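Local coordinates for protein predicted ATPase of the ABC class (Vibrio vulnificus, PDB 5D6A) that probably binds and hydrolyses ATP as an ABC-class ATPase, and is captured here as a two-chain assembly with the ATP analogue AMP-PNP bound, at residues Ser130-Glu135 with Glu139-Val144; Leu275-Arg280 with Glu292-Asp297; Asn318-Leu323 with Gly339-Ala344; Ser467-Ile472 with Asn564-Ser569. All coordinates share one frame; numbering follows the deposited sequence.

In the fold
From the N terminus, interaction 1 comes first and closes the tight hairpin of strands 131-133 and 137-144 in the ABC-ATPase N-terminal region. Interaction 2 closes a short loop in the P-loop domain, bringing strand 294-296 back onto helix 271-280. In the same domain, interaction 3 sets the 318-323 loop against the start of helix 339-352. Interaction 4 closes by far the longest loop, joining helix 468-475 to the chain after helix 556-564. All four follow in series, none nesting or crossing. Interactions 1 and 3 lie on opposite sides of the chain's centre, their centres about 46 Å apart, whereas the nearest atoms of interactions 3 and 4 are only about 6 Å apart.

Interaction 1 (Ser130-Glu135 with Glu139-Val144); sequences SVLFTE and ELRFRV
Ser-130 and Arg-141 open an antiparallel beta hairpin whose short strand segments run at 159° to each other. Ser-130 O accepts from Arg-141 N at 2.9 Å. Val-131 then makes a non-hydrogen-bonded pair with Leu-140: Val-131 CA approaches Glu-139 O at 3.3 Å in a CA-H...O contact, and Val-131 CG2 lies 3.7 Å from Leu-140 CD2. These two side chains run alongside each other in the same direction. Helix 92-109 meets Val-131 through Ala-103, while Leu-140 touches Ile-170 of helix 155-172, so this apolar sheet face packs against helices. Leu-132 forms the hydrogen-bonded pair with Glu-139. Leu-132 N donates to Glu-139 O at 2.8 Å, and Leu-132 O receives Glu-139 N at 2.8 Å; both bonds are nearly straight. The Leu-132 side chain belongs to the other face, which it shares with Glu-139 and Arg-141. With CG anti to the carbonyl carbon (chi1 -63°), Leu-132 carries CD1 over one face of the Arg-141 guanidinium, 3.6 Å from Arg-141 CZ and offset toward the rim of the group. That cation is held in turn by Glu-139, which also pairs with Arg-74, and by His-548 O. Arg-141 NE reaches Glu-139 OE2 at 3.0 Å, the oxygen lying close to the guanidinium plane while the nitrogen sits above the carboxylate plane.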
loop_
_atom_site.group_PDB
_atom_site.type_symbol
_atom_site.label_atom_id
_atom_site.label_comp_id
_atom_site.label_asym_id
_atom_site.label_seq_id
_atom_site.Cartn_x
_atom_site.Cartn_y
_atom_site.Cartn_z
ATOM N N SER A 130 -20.809 14.683 8.006
ATOM C CA SER A 130 -20.279 15.718 8.892
ATOM C C SER A 130 -21.259 16.892 8.954
ATOM O O SER A 130 -21.367 17.564 9.977
ATOM C CB SER A 130 -18.891 16.172 8.434
ATOM O OG SER A 130 -18.918 16.611 7.090
ATOM N N VAL A 131 -21.965 17.128 7.848
ATOM C CA VAL A 131 -22.984 18.173 7.769
ATOM C C VAL A 131 -24.145 17.646 6.918
ATOM O O VAL A 131 -23.973 17.359 5.732
ATOM C CB VAL A 131 -22.442 19.480 7.161
ATOM C CG1 VAL A 131 -23.555 20.516 7.047
ATOM C CG2 VAL A 131 -21.298 20.024 8.000
ATOM N N LEU A 132 -25.320 17.524 7.529
ATOM C CA LEU A 132 -26.504 17.011 6.846
ATOM C C LEU A 132 -27.675 17.986 6.871
ATOM O O LEU A 132 -27.856 18.715 7.847
ATOM C CB LEU A 132 -26.960 15.720 7.530
ATOM C CG LEU A 132 -26.004 14.531 7.495
ATOM C CD1 LEU A 132 -26.497 13.430 8.421
ATOM C CD2 LEU A 132 -25.844 14.022 6.071
ATOM N N PHE A 133 -28.460 17.995 5.791
ATOM C CA PHE A 133 -29.675 18.813 5.724
ATOM C C PHE A 133 -30.893 17.909 5.791
ATOM O O PHE A 133 -30.868 16.775 5.319
ATOM C CB PHE A 133 -29.796 19.655 4.440
ATOM C CG PHE A 133 -28.770 20.748 4.295
ATOM C CD1 PHE A 133 -28.280 21.434 5.395
ATOM C CD2 PHE A 133 -28.394 21.175 3.031
ATOM C CE1 PHE A 133 -27.361 22.459 5.238
ATOM C CE2 PHE A 133 -27.487 22.211 2.868
ATOM C CZ PHE A 133 -26.968 22.850 3.973
ATOM N N THR A 134 -31.959 18.434 6.381
ATOM C CA THR A 134 -33.232 17.734 6.490
ATOM C C THR A 134 -34.304 18.789 6.268
ATOM O O THR A 134 -33.991 19.925 5.919
ATOM C CB THR A 134 -33.420 17.087 7.877
ATOM O OG1 THR A 134 -33.518 18.106 8.880
ATOM C CG2 THR A 134 -32.256 16.163 8.205
ATOM N N GLU A 135 -35.564 18.424 6.459
ATOM C CA GLU A 135 -36.644 19.392 6.317
ATOM C C GLU A 135 -36.699 20.267 7.570
ATOM O O GLU A 135 -37.060 21.443 7.497
ATOM C CB GLU A 135 -37.987 18.688 6.092
ATOM C CG GLU A 135 -38.060 17.881 4.799
ATOM C CD GLU A 135 -37.922 18.737 3.548
ATOM O OE1 GLU A 135 -37.485 18.198 2.506
ATOM O OE2 GLU A 135 -38.240 19.948 3.605
ATOM N N GLU A 139 -27.818 19.633 10.470
ATOM C CA GLU A 139 -27.217 18.784 11.495
ATOM C C GLU A 139 -25.707 18.705 11.310
ATOM O O GLU A 139 -25.218 18.472 10.204
ATOM C CB GLU A 139 -27.823 17.376 11.483
ATOM C CG GLU A 139 -27.206 16.445 12.521
ATOM C CD GLU A 139 -27.850 15.072 12.568
ATOM O OE1 GLU A 139 -28.921 14.877 11.951
ATOM O OE2 GLU A 139 -27.282 14.182 13.235
ATOM N N LEU A 140 -24.979 18.907 12.407
ATOM C CA LEU A 140 -23.527 18.842 12.410
ATOM C C LEU A 140 -23.090 17.637 13.215
ATOM O O LEU A 140 -23.655 17.355 14.274
ATOM C CB LEU A 140 -22.930 20.090 13.052
ATOM C CG LEU A 140 -23.328 21.437 12.462
ATOM C CD1 LEU A 140 -22.659 22.544 13.259
ATOM C CD2 LEU A 140 -22.966 21.526 10.986
ATOM N N ARG A 141 -22.086 16.931 12.712
ATOM C CA ARG A 141 -21.539 15.774 13.398
ATOM C C ARG A 141 -20.034 15.947 13.471
ATOM O O ARG A 141 -19.387 16.232 12.463
ATOM C CB ARG A 141 -21.907 14.485 12.679
ATOM C CG ARG A 141 -23.405 14.249 12.586
ATOM C CD ARG A 141 -23.693 12.864 12.040
ATOM N NE ARG A 141 -25.120 12.602 11.917
ATOM C CZ ARG A 141 -25.633 11.501 11.376
ATOM N NH1 ARG A 141 -24.837 10.550 10.894
ATOM N NH2 ARG A 141 -26.946 11.354 11.305
ATOM N N PHE A 142 -19.482 15.773 14.668
ATOM C CA PHE A 142 -18.061 15.975 14.893
ATOM C C PHE A 142 -17.596 15.277 16.167
ATOM O O PHE A 142 -18.396 14.667 16.878
ATOM C CB PHE A 142 -17.785 17.482 14.986
ATOM C CG PHE A 142 -18.678 18.194 15.958
ATOM C CD1 PHE A 142 -19.906 18.693 15.549
ATOM C CD2 PHE A 142 -18.304 18.346 17.285
ATOM C CE1 PHE A 142 -20.741 19.340 16.441
ATOM C CE2 PHE A 142 -19.135 18.992 18.184
ATOM C CZ PHE A 142 -20.356 19.489 17.760
ATOM N N ARG A 143 -16.298 15.372 16.444
ATOM C CA ARG A 143 -15.710 14.762 17.631
ATOM C C ARG A 143 -15.200 15.818 18.608
ATOM O O ARG A 143 -14.919 16.953 18.221
ATOM C CB ARG A 143 -14.551 13.852 17.235
ATOM C CG ARG A 143 -14.930 12.669 16.362
ATOM C CD ARG A 143 -13.675 11.899 15.988
ATOM N NE ARG A 143 -13.936 10.679 15.222
ATOM C CZ ARG A 143 -14.121 9.466 15.749
ATOM N NH1 ARG A 143 -14.095 9.276 17.068
ATOM N NH2 ARG A 143 -14.341 8.431 14.945
ATOM N N VAL A 144 -15.094 15.432 19.877
ATOM C CA VAL A 144 -14.588 16.313 20.929
ATOM C C VAL A 144 -13.699 15.499 21.866
ATOM O O VAL A 144 -14.187 14.652 22.612
ATOM C CB VAL A 144 -15.726 16.962 21.746
ATOM C CG1 VAL A 144 -15.163 17.785 22.901
ATOM C CG2 VAL A 144 -16.604 17.824 20.849
#

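Interaction 2 (Leu275-Arg280 with Glu292-Asp297); sequences LNAIER and EYIVTD
Ile-278 and Thr-296 make the main contact between the helix that follows the probable Walker A P-loop and a beta strand. The apolar part begins with their methyl groups: CG2 of Ile-278, anti to its backbone N, lies 3.7 Å from Thr-296 CG2, and the two side chains cross at about a right angle. One helical position earlier, Ala-277 CB meets Ile-294 CD1 at 4.2 Å. Ile-294 and Thr-296 both point toward the helix, as expected two residues apart on one strand, whereas the intervening Val-295 points away. The polar part centres on the threonine hydroxyl. Thr-296 OG1 stands 3.0 Å from Ile-278 O and 3.4 Å from Ile-278 CG2, and it is hydrogen-bonded to Ser-208 OG, so the buried hydroxyl has a partner on the adjoining strand. Strand 294-296 is an outermost strand of a four-stranded antiparallel sheet within this chain, joined to strand 206-211 by backbone bonds such as those between Val-295 and Phe-209. Helix 271-280 lies over the sheet face that carries Ile-294 and Thr-296 and reaches onto strand 206-211, where Ile-278 touches Ser-208, while Leu-275 and Glu-279 lean on Lys-302 of strand 301-302.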
loop_
_atom_site.group_PDB
_atom_site.type_symbol
_atom_site.label_atom_id
_atom_site.label_comp_id
_atom_site.label_asym_id
_atom_site.label_seq_id
_atom_site.Cartn_x
_atom_site.Cartn_y
_atom_site.Cartn_z
ATOM N N LEU A 275 -4.860 11.001 -17.240
ATOM C CA LEU A 275 -5.728 9.896 -16.835
ATOM C C LEU A 275 -6.080 10.008 -15.355
ATOM O O LEU A 275 -7.216 9.756 -14.961
ATOM C CB LEU A 275 -5.055 8.550 -17.117
ATOM C CG LEU A 275 -5.918 7.302 -16.902
ATOM C CD1 LEU A 275 -7.106 7.306 -17.852
ATOM C CD2 LEU A 275 -5.101 6.031 -17.084
ATOM N N ASN A 276 -5.100 10.387 -14.541
ATOM C CA ASN A 276 -5.325 10.550 -13.108
ATOM C C ASN A 276 -6.405 11.585 -12.821
ATOM O O ASN A 276 -7.237 11.392 -11.934
ATOM C CB ASN A 276 -4.028 10.932 -12.389
ATOM C CG ASN A 276 -3.030 9.789 -12.332
ATOM O OD1 ASN A 276 -3.390 8.619 -12.478
ATOM N ND2 ASN A 276 -1.767 10.124 -12.103
ATOM N N ALA A 277 -6.387 12.680 -13.575
ATOM C CA ALA A 277 -7.381 13.732 -13.410
ATOM C C ALA A 277 -8.757 13.211 -13.806
ATOM O O ALA A 277 -9.761 13.537 -13.172
ATOM C CB ALA A 277 -7.011 14.945 -14.246
ATOM N N ILE A 278 -8.796 12.391 -14.853
ATOM C CA ILE A 278 -10.046 11.812 -15.325
ATOM C C ILE A 278 -10.603 10.823 -14.301
ATOM O O ILE A 278 -11.777 10.909 -13.941
ATOM C CB ILE A 278 -9.873 11.126 -16.699
ATOM C CG1 ILE A 278 -9.540 12.170 -17.769
ATOM C CG2 ILE A 278 -11.143 10.391 -17.110
ATOM C CD1 ILE A 278 -9.215 11.586 -19.127
ATOM N N GLU A 279 -9.761 9.910 -13.814
ATOM C CA GLU A 279 -10.208 8.897 -12.846
ATOM C C GLU A 279 -10.734 9.545 -11.572
ATOM O O GLU A 279 -11.657 9.020 -10.947
ATOM C CB GLU A 279 -9.086 7.911 -12.482
ATOM C CG GLU A 279 -8.116 8.425 -11.425
ATOM C CD GLU A 279 -6.992 7.461 -11.115
ATOM O OE1 GLU A 279 -6.538 6.754 -12.031
ATOM O OE2 GLU A 279 -6.534 7.439 -9.955
ATOM N N ARG A 280 -10.139 10.675 -11.184
ATOM C CA ARG A 280 -10.565 11.375 -9.971
ATOM C C ARG A 280 -11.725 12.334 -10.195
ATOM O O ARG A 280 -12.379 12.749 -9.243
ATOM C CB ARG A 280 -9.392 12.090 -9.299
ATOM C CG ARG A 280 -8.406 11.110 -8.702
ATOM C CD ARG A 280 -7.643 11.691 -7.532
ATOM N NE ARG A 280 -7.215 10.608 -6.649
ATOM C CZ ARG A 280 -8.021 9.977 -5.789
ATOM N NH1 ARG A 280 -9.313 10.298 -5.698
ATOM N NH2 ARG A 280 -7.543 9.000 -5.026
ATOM N N GLU A 292 -11.722 21.326 -10.733
ATOM C CA GLU A 292 -13.149 21.589 -10.467
ATOM C C GLU A 292 -14.031 21.766 -11.714
ATOM O O GLU A 292 -15.245 21.904 -11.592
ATOM C CB GLU A 292 -13.358 22.774 -9.499
ATOM C CG GLU A 292 -13.007 24.171 -10.012
ATOM C CD GLU A 292 -11.520 24.463 -10.060
ATOM O OE1 GLU A 292 -10.702 23.517 -10.002
ATOM O OE2 GLU A 292 -11.168 25.658 -10.157
ATOM N N TYR A 293 -13.431 21.794 -12.900
ATOM C CA TYR A 293 -14.222 21.885 -14.125
ATOM C C TYR A 293 -13.926 20.706 -15.045
ATOM O O TYR A 293 -13.997 20.816 -16.272
ATOM C CB TYR A 293 -14.054 23.240 -14.817
ATOM C CG TYR A 293 -14.792 24.342 -14.095
ATOM C CD1 TYR A 293 -16.169 24.485 -14.243
ATOM C CD2 TYR A 293 -14.124 25.236 -13.262
ATOM C CE1 TYR A 293 -16.863 25.485 -13.583
ATOM C CE2 TYR A 293 -14.809 26.244 -12.599
ATOM C CZ TYR A 293 -16.179 26.362 -12.762
ATOM O OH TYR A 293 -16.872 27.360 -12.110
ATOM N N ILE A 294 -13.605 19.574 -14.422
ATOM C CA ILE A 294 -13.364 18.328 -15.132
ATOM C C ILE A 294 -14.391 17.338 -14.597
ATOM O O ILE A 294 -14.509 17.162 -13.387
ATOM C CB ILE A 294 -11.955 17.756 -14.883
ATOM C CG1 ILE A 294 -10.876 18.806 -15.168
ATOM C CG2 ILE A 294 -11.729 16.529 -15.757
ATOM C CD1 ILE A 294 -9.463 18.310 -14.936
ATOM N N VAL A 295 -15.145 16.715 -15.499
ATOM C CA VAL A 295 -16.150 15.730 -15.108
ATOM C C VAL A 295 -15.946 14.431 -15.880
ATOM O O VAL A 295 -15.445 14.434 -17.005
ATOM C CB VAL A 295 -17.591 16.245 -15.324
ATOM C CG1 VAL A 295 -17.897 17.385 -14.365
ATOM C CG2 VAL A 295 -17.805 16.671 -16.770
ATOM N N THR A 296 -16.335 13.323 -15.261
ATOM C CA THR A 296 -16.199 12.010 -15.866
ATOM C C THR A 296 -17.358 11.120 -15.433
ATOM O O THR A 296 -17.959 11.326 -14.381
ATOM C CB THR A 296 -14.871 11.342 -15.448
ATOM O OG1 THR A 296 -13.771 12.191 -15.794
ATOM C CG2 THR A 296 -14.693 9.995 -16.126
ATOM N N ASP A 297 -17.678 10.144 -16.273
ATOM C CA ASP A 297 -18.723 9.187 -15.977
ATOM C C ASP A 297 -18.551 8.726 -14.525
ATOM O O ASP A 297 -17.483 8.249 -14.145
ATOM C CB ASP A 297 -18.602 8.012 -16.949
ATOM C CG ASP A 297 -19.669 6.966 -16.752
ATOM O OD1 ASP A 297 -20.292 6.906 -15.667
ATOM O OD2 ASP A 297 -19.870 6.188 -17.696
#

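Interaction 3 (Asn318-Leu323 with Gly339-Ala344); sequences NYINHL and GSTSQA
Ile-320 reaches across from the 318-323 loop to Thr-341 on the first turn of helix 339-352. Its CG1 is anti to the carbonyl carbon (chi1 -59°) and the chain beyond is extended, which projects CD1 toward the helix. There Ile-320 CD1 lies 4.0 Å from Thr-341 CG2 and equally 4.0 Å from Thr-341 OG1, so it meets both branches of the threonine, the two side chains crossing at about a right angle. Beside this, Tyr-319 takes part through its root: Tyr-319 CB is 4.1 Å from Ala-344 CB. The bond from CB to CG turns away from the carbonyl carbon (chi1 -52°), and the Tyr-319 side chain also touches Leu-347 and Gln-348 farther along the helix. Asn-318 CB lies 3.9 Å above one face of the Tyr-319 ring, offset toward the rim. No hydrogen bond joins the two segments, and all four touching residues are buried. Phe-332 of strand 332-334 also leans on Thr-341, as does Phe-268 of the second subunit. At the helix start Gly-339 N makes a weak hydrogen bond to ANP O2G, and Ser-340 packs on Gly-267 of the second subunit. A helix N terminus facing a gamma-phosphate, next to the partner's probable P-loop, is consistent with the signature-motif half of the nucleotide sandwich in ABC ATPase dimers.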
loop_
_atom_site.group_PDB
_atom_site.type_symbol
_atom_site.label_atom_id
_atom_site.label_comp_id
_atom_site.label_asym_id
_atom_site.label_seq_id
_atom_site.Cartn_x
_atom_site.Cartn_y
_atom_site.Cartn_z
ATOM N N ASN A 318 -15.035 -15.293 -21.037
ATOM C CA ASN A 318 -14.759 -14.306 -22.082
ATOM C C ASN A 318 -13.290 -13.917 -22.209
ATOM O O ASN A 318 -12.899 -13.325 -23.212
ATOM C CB ASN A 318 -15.590 -13.040 -21.859
ATOM C CG ASN A 318 -17.082 -13.287 -21.969
ATOM O OD1 ASN A 318 -17.522 -14.298 -22.520
ATOM N ND2 ASN A 318 -17.871 -12.353 -21.459
ATOM N N TYR A 319 -12.479 -14.242 -21.207
ATOM C CA TYR A 319 -11.063 -13.879 -21.247
ATOM C C TYR A 319 -10.156 -15.088 -21.056
ATOM O O TYR A 319 -9.271 -15.335 -21.875
ATOM C CB TYR A 319 -10.780 -12.801 -20.200
ATOM C CG TYR A 319 -11.726 -11.628 -20.332
ATOM C CD1 TYR A 319 -11.553 -10.684 -21.339
ATOM C CD2 TYR A 319 -12.809 -11.476 -19.469
ATOM C CE1 TYR A 319 -12.422 -9.617 -21.476
ATOM C CE2 TYR A 319 -13.681 -10.410 -19.598
ATOM C CZ TYR A 319 -13.482 -9.485 -20.605
ATOM O OH TYR A 319 -14.340 -8.421 -20.750
ATOM N N ILE A 320 -10.378 -15.841 -19.983
ATOM C CA ILE A 320 -9.586 -17.036 -19.711
ATOM C C ILE A 320 -10.295 -18.242 -20.317
ATOM O O ILE A 320 -11.482 -18.462 -20.074
ATOM C CB ILE A 320 -9.365 -17.237 -18.203
ATOM C CG1 ILE A 320 -8.654 -16.007 -17.624
ATOM C CG2 ILE A 320 -8.554 -18.504 -17.945
ATOM C CD1 ILE A 320 -8.432 -16.061 -16.129
ATOM N N ASN A 321 -9.561 -19.022 -21.103
ATOM C CA ASN A 321 -10.121 -20.189 -21.781
ATOM C C ASN A 321 -9.795 -21.517 -21.098
ATOM O O ASN A 321 -10.645 -22.406 -21.028
ATOM C CB ASN A 321 -9.633 -20.213 -23.232
ATOM C CG ASN A 321 -10.077 -18.990 -24.014
ATOM O OD1 ASN A 321 -11.141 -18.429 -23.759
ATOM N ND2 ASN A 321 -9.268 -18.579 -24.979
ATOM N N HIS A 322 -8.567 -21.645 -20.597
ATOM C CA HIS A 322 -8.126 -22.865 -19.922
ATOM C C HIS A 322 -7.404 -22.562 -18.607
ATOM O O HIS A 322 -6.755 -21.527 -18.462
ATOM C CB HIS A 322 -7.206 -23.676 -20.842
ATOM C CG HIS A 322 -6.624 -24.898 -20.197
ATOM N ND1 HIS A 322 -7.255 -26.124 -20.213
ATOM C CD2 HIS A 322 -5.467 -25.080 -19.515
ATOM C CE1 HIS A 322 -6.512 -27.007 -19.570
ATOM N NE2 HIS A 322 -5.423 -26.399 -19.136
ATOM N N LEU A 323 -7.535 -23.485 -17.659
ATOM C CA LEU A 323 -6.897 -23.382 -16.352
ATOM C C LEU A 323 -6.323 -24.736 -15.957
ATOM O O LEU A 323 -6.859 -25.777 -16.346
ATOM C CB LEU A 323 -7.906 -22.926 -15.296
ATOM C CG LEU A 323 -8.409 -21.487 -15.398
ATOM C CD1 LEU A 323 -9.560 -21.257 -14.431
ATOM C CD2 LEU A 323 -7.284 -20.493 -15.142
ATOM N N GLY A 339 -1.736 -12.224 -11.993
ATOM C CA GLY A 339 -1.788 -10.871 -12.544
ATOM C C GLY A 339 -2.880 -10.730 -13.585
ATOM O O GLY A 339 -3.837 -9.978 -13.400
ATOM N N SER A 340 -2.721 -11.448 -14.691
ATOM C CA SER A 340 -3.707 -11.430 -15.771
ATOM C C SER A 340 -5.064 -11.941 -15.296
ATOM O O SER A 340 -6.110 -11.508 -15.785
ATOM C CB SER A 340 -3.228 -12.290 -16.945
ATOM O OG SER A 340 -3.046 -13.639 -16.547
ATOM N N THR A 341 -5.039 -12.867 -14.343
ATOM C CA THR A 341 -6.260 -13.440 -13.809
ATOM C C THR A 341 -7.014 -12.413 -12.980
ATOM O O THR A 341 -8.226 -12.270 -13.116
ATOM C CB THR A 341 -5.957 -14.663 -12.931
ATOM O OG1 THR A 341 -5.232 -15.635 -13.697
ATOM C CG2 THR A 341 -7.236 -15.285 -12.412
ATOM N N SER A 342 -6.290 -11.697 -12.126
ATOM C CA SER A 342 -6.904 -10.691 -11.271
ATOM C C SER A 342 -7.452 -9.528 -12.077
ATOM O O SER A 342 -8.498 -8.980 -11.744
ATOM C CB SER A 342 -5.904 -10.163 -10.242
ATOM O OG SER A 342 -4.780 -9.594 -10.881
ATOM N N GLN A 343 -6.747 -9.142 -13.131
ATOM C CA GLN A 343 -7.206 -8.023 -13.936
ATOM C C GLN A 343 -8.438 -8.435 -14.736
ATOM O O GLN A 343 -9.387 -7.664 -14.856
ATOM C CB GLN A 343 -6.091 -7.483 -14.835
ATOM C CG GLN A 343 -6.444 -6.142 -15.466
ATOM C CD GLN A 343 -5.235 -5.387 -15.997
ATOM O OE1 GLN A 343 -4.165 -5.959 -16.214
ATOM N NE2 GLN A 343 -5.404 -4.084 -16.207
ATOM N N ALA A 344 -8.421 -9.660 -15.260
ATOM C CA ALA A 344 -9.557 -10.194 -16.014
ATOM C C ALA A 344 -10.783 -10.257 -15.104
ATOM O O ALA A 344 -11.894 -9.882 -15.497
ATOM C CB ALA A 344 -9.230 -11.576 -16.560
#

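Interaction 4 (Ser467-Ile472 with Asn564-Ser569); sequences SALMNI and NRMRKS
Met-566, a selenomethionine, lays its terminal methyl against two side chains of helix 468-475. Met-566 CE is 3.4 Å from Leu-469 CD2 and 3.6 Å from Ile-472 CD1; Met-566 SE is 3.8 Å from Ile-472 CD1. The chain of Met-566 bends at both chi2 (-107°) and chi3 (-73°), and this double bend brings CE round to the helix. Toward Ile-472 the approach is tip to tip; Leu-469 is met at a slant. The two helix residues are three positions apart, and so lie on neighbouring turns of one helix face. Met-566 opens a type I beta turn that ends at Ser-569, within the MRB1590-type C-terminal domain, where the chain leaves helix 556-564 on its way to strand 571-572. The turn places Lys-568 beside the methionine: Lys-568 CB is 3.5 Å from Ile-472 CD1, so the isoleucine methyl touches both Met-566 and Lys-568. Beyond CB the lysine bends at chi2 (-66°), and the rest of the chain runs off from the helix. Around this apolar cluster, Phe-490 of strand 487-490 touches both Leu-469 and Ile-472, Leu-519 adjoins Leu-469, and Trp-516 of helix 506-519 meets Met-566. The turn's own Ser-569 N to Met-566 O bond is weak, and Met-566 O is also hydrogen-bonded to His-312 NE2.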
loop_
_atom_site.group_PDB
_atom_site.type_symbol
_atom_site.label_atom_id
_atom_site.label_comp_id
_atom_site.label_asym_id
_atom_site.label_seq_id
_atom_site.Cartn_x
_atom_site.Cartn_y
_atom_site.Cartn_z
ATOM N N SER A 467 -26.981 -13.044 4.290
ATOM C CA SER A 467 -27.025 -13.499 5.681
ATOM C C SER A 467 -25.681 -14.031 6.205
ATOM O O SER A 467 -25.461 -14.066 7.416
ATOM C CB SER A 467 -28.100 -14.571 5.857
ATOM O OG SER A 467 -27.792 -15.737 5.121
ATOM N N ALA A 468 -24.796 -14.453 5.304
ATOM C CA ALA A 468 -23.486 -14.970 5.709
ATOM C C ALA A 468 -22.610 -13.858 6.301
ATOM O O ALA A 468 -21.663 -14.133 7.039
ATOM C CB ALA A 468 -22.786 -15.631 4.530
ATOM N N LEU A 469 -22.933 -12.609 5.965
ATOM C CA LEU A 469 -22.207 -11.450 6.487
ATOM C C LEU A 469 -22.481 -11.270 7.977
ATOM O O LEU A 469 -21.619 -10.804 8.723
ATOM C CB LEU A 469 -22.604 -10.183 5.728
ATOM C CG LEU A 469 -22.192 -10.115 4.254
ATOM C CD1 LEU A 469 -22.901 -8.977 3.537
ATOM C CD2 LEU A 469 -20.683 -9.979 4.130
HETATM N N MSE A 470 -23.687 -11.646 8.398
HETATM C CA MSE A 470 -24.093 -11.556 9.804
HETATM C C MSE A 470 -23.233 -12.458 10.649
HETATM O O MSE A 470 -22.866 -12.103 11.769
HETATM C CB MSE A 470 -25.569 -11.952 9.919
HETATM C CG MSE A 470 -26.117 -11.922 11.343
HETATM SE SE MSE A 470 -26.012 -10.107 12.092
HETATM C CE MSE A 470 -27.684 -9.383 11.343
ATOM N N ASN A 471 -22.904 -13.633 10.115
ATOM C CA ASN A 471 -22.063 -14.596 10.826
ATOM C C ASN A 471 -20.671 -14.039 11.127
ATOM O O ASN A 471 -20.091 -14.330 12.172
ATOM C CB ASN A 471 -21.958 -15.900 10.030
ATOM C CG ASN A 471 -23.298 -16.595 9.867
ATOM O OD1 ASN A 471 -24.296 -16.203 10.470
ATOM N ND2 ASN A 471 -23.326 -17.637 9.052
ATOM N N ILE A 472 -20.147 -13.235 10.209
ATOM C CA ILE A 472 -18.840 -12.614 10.389
ATOM C C ILE A 472 -18.927 -11.576 11.511
ATOM O O ILE A 472 -18.009 -11.460 12.322
ATOM C CB ILE A 472 -18.341 -11.963 9.082
ATOM C CG1 ILE A 472 -18.263 -13.012 7.965
ATOM C CG2 ILE A 472 -16.978 -11.312 9.288
ATOM C CD1 ILE A 472 -17.855 -12.445 6.623
ATOM N N ASN A 564 -15.974 -7.885 -3.309
ATOM C CA ASN A 564 -15.361 -8.886 -4.188
ATOM C C ASN A 564 -13.989 -9.313 -3.684
ATOM O O ASN A 564 -13.478 -10.357 -4.084
ATOM C CB ASN A 564 -15.199 -8.338 -5.614
ATOM C CG ASN A 564 -16.521 -8.115 -6.320
ATOM O OD1 ASN A 564 -17.537 -8.708 -5.970
ATOM N ND2 ASN A 564 -16.506 -7.266 -7.341
ATOM N N ARG A 565 -13.393 -8.487 -2.822
ATOM C CA ARG A 565 -12.065 -8.756 -2.264
ATOM C C ARG A 565 -12.096 -9.247 -0.821
ATOM O O ARG A 565 -11.041 -9.484 -0.230
ATOM C CB ARG A 565 -11.195 -7.506 -2.381
ATOM C CG ARG A 565 -10.860 -7.176 -3.823
ATOM C CD ARG A 565 -10.277 -5.784 -3.995
ATOM N NE ARG A 565 -9.866 -5.580 -5.378
ATOM C CZ ARG A 565 -10.697 -5.311 -6.384
ATOM N NH1 ARG A 565 -10.215 -5.154 -7.608
ATOM N NH2 ARG A 565 -12.006 -5.208 -6.179
HETATM N N MSE A 566 -13.293 -9.396 -0.254
HETATM C CA MSE A 566 -13.434 -9.910 1.110
HETATM C C MSE A 566 -13.363 -11.407 0.980
HETATM O O MSE A 566 -14.157 -12.015 0.264
HETATM C CB MSE A 566 -14.738 -9.451 1.747
HETATM C CG MSE A 566 -14.576 -9.280 3.250
HETATM SE SE MSE A 566 -15.492 -10.744 4.185
HETATM C CE MSE A 566 -17.335 -10.138 3.853
ATOM N N ARG A 567 -12.414 -12.006 1.688
ATOM C CA ARG A 567 -12.141 -13.447 1.586
ATOM C C ARG A 567 -13.224 -14.410 2.090
ATOM O O ARG A 567 -13.186 -15.598 1.764
ATOM C CB ARG A 567 -10.796 -13.742 2.256
ATOM C CG ARG A 567 -9.669 -12.951 1.607
ATOM C CD ARG A 567 -8.325 -13.128 2.280
ATOM N NE ARG A 567 -7.285 -12.413 1.542
ATOM C CZ ARG A 567 -6.627 -12.900 0.488
ATOM N NH1 ARG A 567 -6.889 -14.120 0.022
ATOM N NH2 ARG A 567 -5.699 -12.163 -0.110
ATOM N N LYS A 568 -14.184 -13.906 2.863
ATOM C CA LYS A 568 -15.265 -14.750 3.387
ATOM C C LYS A 568 -16.568 -14.599 2.598
ATOM O O LYS A 568 -17.478 -15.413 2.748
ATOM C CB LYS A 568 -15.538 -14.422 4.856
ATOM C CG LYS A 568 -14.358 -14.617 5.797
ATOM C CD LYS A 568 -13.948 -16.073 5.916
ATOM C CE LYS A 568 -12.847 -16.238 6.951
ATOM N NZ LYS A 568 -12.422 -17.654 7.098
ATOM N N SER A 569 -16.667 -13.559 1.774
ATOM C CA SER A 569 -17.878 -13.331 0.984
ATOM C C SER A 569 -18.344 -14.595 0.269
ATOM O O SER A 569 -17.538 -15.318 -0.322
ATOM C CB SER A 569 -17.646 -12.232 -0.056
ATOM O OG SER A 569 -17.416 -10.981 0.557
#